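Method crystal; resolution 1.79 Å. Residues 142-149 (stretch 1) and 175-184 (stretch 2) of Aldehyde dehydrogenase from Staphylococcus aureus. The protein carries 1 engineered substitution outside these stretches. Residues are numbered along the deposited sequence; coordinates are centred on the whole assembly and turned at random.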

# COMPACT_ATOMS: atom_id res chain seq x y z
N ALA A 142 -10.38 -2.77 -16.55
CA ALA A 142 -10.20 -3.96 -15.72
C ALA A 142 -10.33 -5.23 -16.55
O ALA A 142 -11.10 -5.30 -17.50
CB ALA A 142 -11.22 -3.99 -14.57
N ILE A 143 -9.56 -6.23 -16.14
CA ILE A 143 -9.68 -7.60 -16.63
C ILE A 143 -9.91 -8.49 -15.42
O ILE A 143 -9.19 -8.40 -14.42
CB ILE A 143 -8.42 -8.04 -17.41
CG1 ILE A 143 -8.32 -7.26 -18.72
CG2 ILE A 143 -8.45 -9.53 -17.67
CD1 ILE A 143 -7.06 -7.55 -19.50
N ILE A 144 -10.94 -9.34 -15.50
CA ILE A 144 -11.37 -10.16 -14.38
C ILE A 144 -11.08 -11.62 -14.70
O ILE A 144 -11.38 -12.09 -15.81
CB ILE A 144 -12.87 -9.96 -14.09
CG1 ILE A 144 -13.17 -8.49 -13.79
CG2 ILE A 144 -13.31 -10.84 -12.92
CD1 ILE A 144 -14.64 -8.14 -13.93
N LYS A 145 -10.50 -12.33 -13.74
CA LYS A 145 -10.29 -13.77 -13.85
C LYS A 145 -11.03 -14.44 -12.69
O LYS A 145 -10.51 -14.49 -11.56
CB LYS A 145 -8.80 -14.12 -13.83
CG LYS A 145 -8.48 -15.54 -14.26
CD LYS A 145 -8.53 -16.48 -13.07
CE LYS A 145 -8.88 -17.89 -13.50
NZ LYS A 145 -9.23 -18.73 -12.33
N PRO A 146 -12.24 -14.95 -12.91
CA PRO A 146 -12.99 -15.60 -11.84
C PRO A 146 -12.60 -17.07 -11.70
O PRO A 146 -11.94 -17.66 -12.56
CB PRO A 146 -14.44 -15.47 -12.32
CG PRO A 146 -14.33 -15.53 -13.81
CD PRO A 146 -13.01 -14.87 -14.16
N SER A 147 -13.03 -17.66 -10.58
CA SER A 147 -12.73 -19.05 -10.30
C SER A 147 -13.47 -19.97 -11.27
O SER A 147 -14.67 -19.79 -11.51
CB SER A 147 -13.10 -19.40 -8.86
OG SER A 147 -12.94 -20.78 -8.61
N GLU A 148 -12.76 -20.95 -11.82
CA GLU A 148 -13.40 -21.97 -12.63
C GLU A 148 -13.90 -23.15 -11.81
O GLU A 148 -14.55 -24.04 -12.37
CB GLU A 148 -12.44 -22.46 -13.72
CG GLU A 148 -11.27 -23.28 -13.22
CD GLU A 148 -10.57 -24.03 -14.34
OE1 GLU A 148 -9.64 -24.81 -14.05
OE2 GLU A 148 -10.96 -23.84 -15.51
N LEU A 149 -13.62 -23.18 -10.50
CA LEU A 149 -14.22 -24.19 -9.64
C LEU A 149 -15.71 -23.96 -9.44
O LEU A 149 -16.43 -24.91 -9.10
CB LEU A 149 -13.52 -24.22 -8.28
CG LEU A 149 -12.03 -24.59 -8.27
CD1 LEU A 149 -11.55 -24.83 -6.84
CD2 LEU A 149 -11.77 -25.80 -9.14
N GLY A 175 -11.00 -19.57 -17.12
CA GLY A 175 -9.92 -20.53 -17.20
C GLY A 175 -9.41 -20.90 -15.83
O GLY A 175 -9.99 -20.53 -14.80
N GLY A 176 -8.32 -21.66 -15.83
CA GLY A 176 -7.70 -22.11 -14.60
C GLY A 176 -6.38 -21.43 -14.31
O GLY A 176 -6.20 -20.25 -14.62
N ILE A 177 -5.44 -22.18 -13.74
CA ILE A 177 -4.18 -21.59 -13.29
C ILE A 177 -3.36 -21.08 -14.47
O ILE A 177 -2.61 -20.10 -14.33
CB ILE A 177 -3.39 -22.61 -12.44
CG1 ILE A 177 -2.17 -21.95 -11.80
CG2 ILE A 177 -2.98 -23.81 -13.28
CD1 ILE A 177 -2.51 -20.90 -10.78
N GLU A 178 -3.49 -21.70 -15.64
CA GLU A 178 -2.66 -21.28 -16.77
C GLU A 178 -3.15 -19.98 -17.38
O GLU A 178 -2.35 -19.20 -17.90
CB GLU A 178 -2.60 -22.39 -17.82
CG GLU A 178 -1.78 -23.59 -17.38
CD GLU A 178 -0.42 -23.21 -16.81
OE1 GLU A 178 0.00 -23.84 -15.82
OE2 GLU A 178 0.23 -22.29 -17.36
N GLU A 179 -4.46 -19.73 -17.34
CA GLU A 179 -4.95 -18.41 -17.73
C GLU A 179 -4.50 -17.35 -16.73
O GLU A 179 -4.12 -16.24 -17.11
CB GLU A 179 -6.48 -18.41 -17.85
CG GLU A 179 -7.01 -19.05 -19.12
CD GLU A 179 -6.75 -20.54 -19.17
OE1 GLU A 179 -6.33 -21.03 -20.24
OE2 GLU A 179 -6.96 -21.22 -18.15
N THR A 180 -4.52 -17.69 -15.44
CA THR A 180 -3.96 -16.80 -14.43
C THR A 180 -2.48 -16.56 -14.67
O THR A 180 -2.00 -15.43 -14.53
CB THR A 180 -4.19 -17.38 -13.03
OG1 THR A 180 -5.59 -17.58 -12.81
CG2 THR A 180 -3.64 -16.43 -11.97
N GLN A 181 -1.75 -17.61 -15.04
CA GLN A 181 -0.33 -17.48 -15.33
C GLN A 181 -0.09 -16.48 -16.45
O GLN A 181 0.81 -15.64 -16.37
CB GLN A 181 0.25 -18.85 -15.70
CG GLN A 181 1.73 -19.01 -15.40
CD GLN A 181 2.00 -19.18 -13.92
OE1 GLN A 181 2.69 -18.37 -13.31
NE2 GLN A 181 1.46 -20.24 -13.34
N THR A 182 -0.89 -16.55 -17.52
CA THR A 182 -0.74 -15.61 -18.62
C THR A 182 -1.01 -14.18 -18.18
O THR A 182 -0.32 -13.25 -18.61
CB THR A 182 -1.69 -16.00 -19.76
OG1 THR A 182 -1.42 -17.35 -20.17
CG2 THR A 182 -1.51 -15.07 -20.95
N LEU A 183 -1.99 -13.99 -17.30
CA LEU A 183 -2.38 -12.64 -16.91
C LEU A 183 -1.36 -11.99 -15.98
O LEU A 183 -1.04 -10.80 -16.14
CB LEU A 183 -3.76 -12.67 -16.26
CG LEU A 183 -4.93 -12.91 -17.22
CD1 LEU A 183 -6.15 -13.40 -16.47
CD2 LEU A 183 -5.24 -11.62 -17.96
N ILE A 184 -0.83 -12.74 -15.01
CA ILE A 184 0.05 -12.14 -14.01
C ILE A 184 1.42 -11.79 -14.55
O ILE A 184 2.16 -11.04 -13.89
CB ILE A 184 0.20 -13.07 -12.79
CG1 ILE A 184 0.74 -14.44 -13.20
CG2 ILE A 184 -1.13 -13.21 -12.06
CD1 ILE A 184 0.90 -15.39 -12.03
O HOH W 1 -12.99 -18.86 -14.92

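Stretch 2 enters the contact as a loop, becomes a helix from Ile177 onward, and runs nearly antiparallel to the strand 142-145, at 155° between their N-to-C directions and 10.1 Å between axes at closest approach. The two stretches bury 351 Å² between them, and Lys145 has the largest share, 93 Å².

Gly175 supplies the polar anchor. Its carbonyl O accepts a weak hydrogen bond from Lys145 NZ (3.1 Å), while the same NZ donates a shorter one to Pro146 O (2.9 Å), so the ammonium group joins the two stretches through backbone oxygens. Water 1 adds a second bridge: it donates to Pro146 O (2.8 Å) and accepts from Gly175 N (3.1 Å). Glu148 CB also packs on Gly175 O at 3.3 Å. The backbone angles of Gly175, phi 154° and psi -172°, by themselves call for glycine, since a CB would be jammed against the preceding carbonyl O; an ideal CB would also lie 2.2 Å from Glu179 OE2.

Gly176 occupies the N-cap position. Its N donates to Glu179 OE2 (2.7 Å), so a side chain from within the first turn satisfies an amide at the start of the helix. Glu148, with chi1 at p and chi2 at t, extends until its OE1 is 3.4 Å from Gly176 CA. An ideal CB on Gly176 would come within 2.5 Å of that OE1, so the bare CA leaves room for the carboxylate. Glu148 OE2 is likewise 3.4 Å from Gly176 N, but the angle is too poor for a hydrogen bond.

Ile177 and Glu178 make no contact with stretch 1; the CA-to-CB bond of Ile177 points away from it. At Thr180 the helix returns to the strand, with Thr180 CA 7.0 Å from Lys145 CA. Thr180 OG1 donates to Gly176 O (3.3 Å), one turn back, and lies 3.1 Å from Lys145 CD. The hydroxyl thus finds an acceptor within its own stretch while the side chain packs against the aliphatic part of the lysine.

Leu183 closes the contact with apolar packing. Its CA-to-CB bond points toward the strand; CD1 is 3.8 Å from Lys145 CB, and CD2 is 3.8 Å from Ile143 CG2. Ile143 and Lys145 both point toward the helix, whereas the intervening Ile144 points away, as strand alternation predicts. All three packing residues are buried, which suits the branched side chains of Leu183 and Ile143; Lys145 joins them through its methylenes and carries its charge to the carbonyls.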